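Local coordinates for protein DUTPase (Staphylococcus phage 11, PDB 4GV8) that hydrolyses dUTP to dUMP and pyrophosphate as a homotrimeric jelly-roll dUTPase, at residues V49-P54 with G86-N91; T23-D28 with Q136-P141. One frame throughout, in Å; residues are numbered along the deposited sequence.

Contact 1: V49-P54 with G86-N91; sequences VAVSIP and GNLGIN. With DUP (2'-deoxyuridine 5'-alpha,beta-imido-triphosphate), chain J.
Val49 and Leu88 lose the most surface here, and a single straight backbone bond ties them: Leu88 N donates to Val49 O at 3.0 Å, with 165° at the hydrogen and the donor nearly in line with the carbonyl (C=O...N 167°). The Leu88 side chain points toward 49-54. With CG anti to its own carbonyl carbon (chi1 -66°), it brings CG to 3.5 Å from Val49 O and sends CD1 on to Val51 CG2 at 4.3 Å, a loose apolar touch. Val49's own side chain also packs on Val7 and Leu9 of strand 4-9. One residue further along 49-54, Ala50 sits against a carbonyl, its CB 3.3 Å from Gly86 O. The CA of Ala50 also makes a CA-H...O contact to that oxygen. Water 1 continues the joint, accepting from Val51 N at 2.9 Å and probably donating to Gly86 O, although it has more acceptors nearby than protons to give. Asn87 turns its amide to Asp48, whose OD1 bonds ND2. Directly after Leu88, Gly89 reads the uracil of the bound nucleotide: its N donates to DUP O2 (2.9 Å), and DUP N3 donates to Gly89 O (2.7 Å). Gly89 O needs a donor at N3, which uracil has and neutral cytosine lacks, consistent with uracil selection. The Val49 bond fixes Leu88 N one residue earlier, so the contact probably helps position the base-reading backbone.

Contact 2: T23-D28 with Q136-P141; sequences TDAGYD and QLVIVP. With DUP (2'-deoxyuridine 5'-alpha,beta-imido-triphosphate), chain L.
Two neighbouring strands of the jelly-roll's large antiparallel sheet meet here, 26-28 and 136-141, with axes 4.2 Å apart at their closest and N-to-C directions 155° apart. Tyr27 and Leu137 form the hydrogen-bonded pair: Tyr27 N donates to Leu137 O at 3.0 Å, and Leu137 N donates to Tyr27 O at 2.8 Å, the second more bent (146° at the hydrogen). Asp28 and Gln136, the next pair, are non-hydrogen-bonded, and their side chains run side by side in the same direction on the face toward the nucleotide, where Gln136 belongs to the pocket of the bound DUP. A magnesium ion lies nearby, about 4 Å from the Asp28 side chain at the nearest atoms. On the face of Tyr27 and Leu137, the phenol ring places its edge near Leu137 O, in the ring plane, with CD2 3.3 Å away. Its hydroxyl is hydrogen-bonded to Pro145 O of the second subunit, so this strand pair lies against that subunit. The same ring also meets Ile139, CE2 to CD1 4.0 Å, at an oblique angle. On the N-terminal side of Gly26, water 2 spans the segments, donating to Ala25 O at 2.6 Å and accepting from Ile139 N at 2.9 Å.

How the contacts relate
The segments follow one another along the chain as 23-28, 49-54, 86-91 and 136-141, so contact 1 falls wholly within the 107 residues that separate the two halves of contact 2. Their centres are 13 Å apart and the nearest atoms about 4 Å apart, without touching. Both reach the large antiparallel sheet: strand 89-94 lies near one end of it, while strands 26-30 and 133-141 are neighbours toward the other, with 57-63 and 73-80 in between. Strand 49-52 pairs with 4-9 in a separate sheet. Each contact reaches a different bound DUP, and residues of several subunits complete each site, consistent with the shared active sites of trimeric dUTPases.

Contact 1: V49-P54 with G86-N91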
# COMPACT_ATOMS: atom_id res chain seq x y z
N VAL B 49 -10.49 -19.32 -1.58
CA VAL B 49 -9.83 -19.82 -0.37
C VAL B 49 -10.40 -19.02 0.81
O VAL B 49 -10.52 -17.80 0.72
CB VAL B 49 -8.28 -19.71 -0.49
CG1 VAL B 49 -7.59 -19.95 0.85
CG2 VAL B 49 -7.77 -20.65 -1.57
N ALA B 50 -10.81 -19.72 1.88
CA ALA B 50 -11.05 -19.09 3.20
C ALA B 50 -9.95 -19.55 4.20
O ALA B 50 -9.41 -20.66 4.12
CB ALA B 50 -12.46 -19.40 3.72
N VAL B 51 -9.58 -18.65 5.11
CA VAL B 51 -8.66 -18.99 6.19
C VAL B 51 -9.39 -18.63 7.50
O VAL B 51 -10.39 -17.90 7.47
CB VAL B 51 -7.29 -18.26 6.04
CG1 VAL B 51 -6.56 -18.70 4.75
CG2 VAL B 51 -7.49 -16.74 6.09
N SER B 52 -8.93 -19.16 8.63
CA SER B 52 -9.37 -18.74 9.95
C SER B 52 -8.16 -18.23 10.75
O SER B 52 -7.47 -19.00 11.44
CB SER B 52 -10.06 -19.87 10.73
OG SER B 52 -10.69 -19.36 11.88
N ILE B 53 -7.90 -16.93 10.63
CA ILE B 53 -6.84 -16.25 11.38
C ILE B 53 -7.33 -16.13 12.82
O ILE B 53 -8.48 -15.70 13.10
CB ILE B 53 -6.53 -14.86 10.76
CG1 ILE B 53 -5.97 -15.06 9.33
CG2 ILE B 53 -5.54 -14.02 11.61
CD1 ILE B 53 -6.03 -13.83 8.46
N PRO B 54 -6.47 -16.53 13.76
CA PRO B 54 -6.93 -16.36 15.13
C PRO B 54 -6.95 -14.88 15.58
O PRO B 54 -6.22 -14.03 15.02
CB PRO B 54 -5.91 -17.16 15.95
CG PRO B 54 -5.12 -17.94 14.97
CD PRO B 54 -5.15 -17.17 13.70
N GLY B 86 -14.90 -15.90 4.88
CA GLY B 86 -15.27 -15.83 3.49
C GLY B 86 -14.10 -16.01 2.51
O GLY B 86 -12.93 -16.21 2.89
N ASN B 87 -14.48 -15.89 1.24
CA ASN B 87 -13.59 -15.96 0.07
C ASN B 87 -12.69 -14.71 0.16
O ASN B 87 -13.15 -13.56 0.32
CB ASN B 87 -14.49 -15.98 -1.19
CG ASN B 87 -13.82 -16.56 -2.43
OD1 ASN B 87 -12.62 -16.49 -2.60
ND2 ASN B 87 -14.65 -17.10 -3.35
N LEU B 88 -11.39 -14.96 0.15
CA LEU B 88 -10.39 -13.92 0.12
C LEU B 88 -10.43 -13.39 -1.32
O LEU B 88 -10.22 -14.16 -2.30
CB LEU B 88 -9.01 -14.48 0.50
CG LEU B 88 -8.70 -15.01 1.94
CD1 LEU B 88 -7.19 -15.37 2.05
CD2 LEU B 88 -9.14 -14.02 3.01
N GLY B 89 -10.75 -12.10 -1.43
CA GLY B 89 -10.69 -11.40 -2.71
C GLY B 89 -9.45 -10.49 -2.84
O GLY B 89 -9.10 -9.72 -1.91
N ILE B 90 -8.79 -10.59 -4.01
CA ILE B 90 -7.66 -9.75 -4.38
C ILE B 90 -8.13 -8.47 -5.15
O ILE B 90 -8.64 -8.54 -6.28
CB ILE B 90 -6.66 -10.54 -5.25
CG1 ILE B 90 -6.00 -11.70 -4.45
CG2 ILE B 90 -5.56 -9.62 -5.80
CD1 ILE B 90 -5.25 -12.77 -5.28
N ASN B 91 -7.95 -7.33 -4.48
CA ASN B 91 -8.40 -6.01 -4.87
C ASN B 91 -7.39 -5.37 -5.83
O ASN B 91 -6.37 -4.84 -5.39
CB ASN B 91 -8.53 -5.19 -3.57
CG ASN B 91 -9.30 -3.88 -3.72
OD1 ASN B 91 -9.69 -3.46 -4.82
ND2 ASN B 91 -9.53 -3.21 -2.58
O4 DUP J . -8.39 -6.97 -0.14
C4 DUP J . -9.30 -7.53 0.71
C5 DUP J . -9.71 -6.87 1.86
C6 DUP J . -10.59 -7.46 2.70
N3 DUP J . -9.76 -8.77 0.52
C2 DUP J . -10.69 -9.32 1.33
O2 DUP J . -11.17 -10.52 1.00
N1 DUP J . -11.12 -8.67 2.43
C1' DUP J . -12.10 -9.26 3.36
C2' DUP J . -11.43 -9.75 4.64
C3' DUP J . -11.79 -8.69 5.68
O3' DUP J . -11.79 -9.24 7.00
O4' DUP J . -13.08 -8.26 3.77
C4' DUP J . -13.13 -8.13 5.21
C5' DUP J . -13.39 -6.69 5.65
O5' DUP J . -12.30 -5.79 5.34
PA DUP J . -12.52 -4.22 5.45
O1A DUP J . -12.86 -3.98 6.90
O2A DUP J . -11.18 -3.70 4.83
N3A DUP J . -13.80 -3.75 4.43
PB DUP J . -15.08 -2.75 4.93
O1B DUP J . -14.70 -2.03 6.22
O2B DUP J . -15.43 -1.89 3.72
O3B DUP J . -16.25 -3.90 5.20
PG DUP J . -16.88 -4.36 6.64
O2G DUP J . -18.03 -3.42 6.84
O1G DUP J . -15.77 -4.23 7.70
O3G DUP J . -17.21 -5.82 6.46
O HOH W 1 -11.21 -16.25 4.95

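Contact 2: T23-D28 with Q136-P141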
# COMPACT_ATOMS: atom_id res chain seq x y z
N THR B 23 11.49 -19.80 5.67
CA THR B 23 11.38 -18.57 6.52
C THR B 23 10.67 -17.34 5.85
O THR B 23 10.55 -16.23 6.47
CB THR B 23 12.79 -18.11 6.98
OG1 THR B 23 13.61 -17.91 5.82
CG2 THR B 23 13.43 -19.13 7.99
N ASP B 24 10.22 -17.53 4.61
CA ASP B 24 9.48 -16.49 3.92
C ASP B 24 8.24 -16.02 4.70
O ASP B 24 7.50 -16.82 5.31
CB ASP B 24 9.14 -16.94 2.51
CG ASP B 24 10.30 -16.71 1.54
OD1 ASP B 24 11.41 -16.27 1.99
OD2 ASP B 24 10.11 -16.94 0.33
N ALA B 25 8.06 -14.70 4.69
CA ALA B 25 6.95 -14.03 5.37
C ALA B 25 5.59 -14.53 4.85
O ALA B 25 4.67 -14.79 5.63
CB ALA B 25 7.07 -12.48 5.21
N GLY B 26 5.47 -14.63 3.53
CA GLY B 26 4.17 -14.82 2.91
C GLY B 26 3.90 -16.22 2.37
O GLY B 26 4.82 -16.94 1.89
N TYR B 27 2.61 -16.56 2.43
CA TYR B 27 2.00 -17.66 1.68
C TYR B 27 1.47 -17.06 0.37
O TYR B 27 0.66 -16.13 0.36
CB TYR B 27 0.86 -18.33 2.44
CG TYR B 27 1.23 -18.69 3.85
CD1 TYR B 27 1.53 -20.00 4.17
CD2 TYR B 27 1.31 -17.71 4.84
CE1 TYR B 27 1.89 -20.35 5.44
CE2 TYR B 27 1.68 -18.05 6.14
CZ TYR B 27 1.93 -19.38 6.44
OH TYR B 27 2.32 -19.74 7.69
N ASP B 28 2.00 -17.58 -0.73
CA ASP B 28 1.57 -17.19 -2.05
C ASP B 28 0.17 -17.68 -2.30
O ASP B 28 -0.23 -18.77 -1.91
CB ASP B 28 2.56 -17.67 -3.09
CG ASP B 28 3.86 -16.86 -3.08
OD1 ASP B 28 3.82 -15.61 -2.91
OD2 ASP B 28 4.91 -17.49 -3.28
N GLN B 136 0.26 -12.47 -2.14
CA GLN B 136 0.73 -13.23 -0.97
C GLN B 136 0.06 -12.74 0.29
O GLN B 136 -0.50 -11.65 0.34
CB GLN B 136 2.25 -13.21 -0.80
CG GLN B 136 2.83 -11.85 -0.46
CD GLN B 136 4.34 -11.77 -0.64
OE1 GLN B 136 4.89 -10.81 -1.21
NE2 GLN B 136 5.01 -12.79 -0.19
N LEU B 137 0.07 -13.61 1.29
CA LEU B 137 -0.63 -13.41 2.57
C LEU B 137 0.40 -13.49 3.70
O LEU B 137 1.04 -14.54 3.92
CB LEU B 137 -1.72 -14.51 2.79
CG LEU B 137 -2.54 -14.34 4.09
CD1 LEU B 137 -3.45 -13.08 4.04
CD2 LEU B 137 -3.28 -15.65 4.45
N VAL B 138 0.61 -12.35 4.37
CA VAL B 138 1.55 -12.25 5.48
C VAL B 138 0.69 -12.02 6.74
O VAL B 138 -0.18 -11.16 6.74
CB VAL B 138 2.51 -11.06 5.27
CG1 VAL B 138 3.47 -10.93 6.49
CG2 VAL B 138 3.22 -11.26 3.94
N ILE B 139 0.95 -12.78 7.80
CA ILE B 139 0.17 -12.69 9.07
C ILE B 139 1.07 -12.12 10.19
O ILE B 139 2.21 -12.59 10.42
CB ILE B 139 -0.41 -14.04 9.51
CG1 ILE B 139 -1.31 -14.68 8.38
CG2 ILE B 139 -1.25 -13.80 10.78
CD1 ILE B 139 -1.22 -16.19 8.17
N VAL B 140 0.54 -11.10 10.88
CA VAL B 140 1.30 -10.35 11.82
C VAL B 140 0.43 -10.20 13.07
O VAL B 140 -0.79 -10.11 13.00
CB VAL B 140 1.75 -8.95 11.25
CG1 VAL B 140 2.51 -9.12 9.92
CG2 VAL B 140 0.54 -8.06 11.11
N PRO B 141 1.08 -10.23 14.25
CA PRO B 141 0.28 -10.03 15.48
C PRO B 141 -0.18 -8.57 15.55
O PRO B 141 0.46 -7.71 14.94
CB PRO B 141 1.28 -10.35 16.58
CG PRO B 141 2.60 -9.95 15.97
CD PRO B 141 2.50 -10.46 14.56
O4 DUP L . 9.87 -3.65 -3.09
C4 DUP L . 10.64 -4.72 -2.86
C5 DUP L . 10.07 -5.97 -2.64
C6 DUP L . 10.90 -7.09 -2.42
N3 DUP L . 11.97 -4.60 -2.84
C2 DUP L . 12.77 -5.71 -2.65
O2 DUP L . 14.12 -5.54 -2.65
N1 DUP L . 12.23 -6.95 -2.46
C1' DUP L . 13.09 -8.14 -2.27
C2' DUP L . 13.04 -8.60 -0.83
C3' DUP L . 12.14 -9.82 -0.85
O3' DUP L . 12.54 -10.73 0.18
O4' DUP L . 12.59 -9.20 -3.12
C4' DUP L . 12.26 -10.35 -2.30
C5' DUP L . 11.02 -11.05 -2.85
O5' DUP L . 9.78 -10.37 -2.54
PA DUP L . 8.40 -11.03 -3.08
O1A DUP L . 7.37 -9.94 -2.89
O2A DUP L . 8.14 -12.38 -2.50
N3A DUP L . 8.72 -11.14 -4.74
PB DUP L . 8.33 -12.41 -5.78
O1B DUP L . 7.29 -13.27 -5.06
O2B DUP L . 7.90 -11.80 -7.11
O3B DUP L . 9.73 -13.25 -5.94
PG DUP L . 10.37 -14.52 -5.08
O2G DUP L . 9.55 -14.79 -3.81
O1G DUP L . 10.10 -15.52 -6.13
O3G DUP L . 11.78 -14.05 -4.89
O HOH W 2 3.01 -14.88 7.65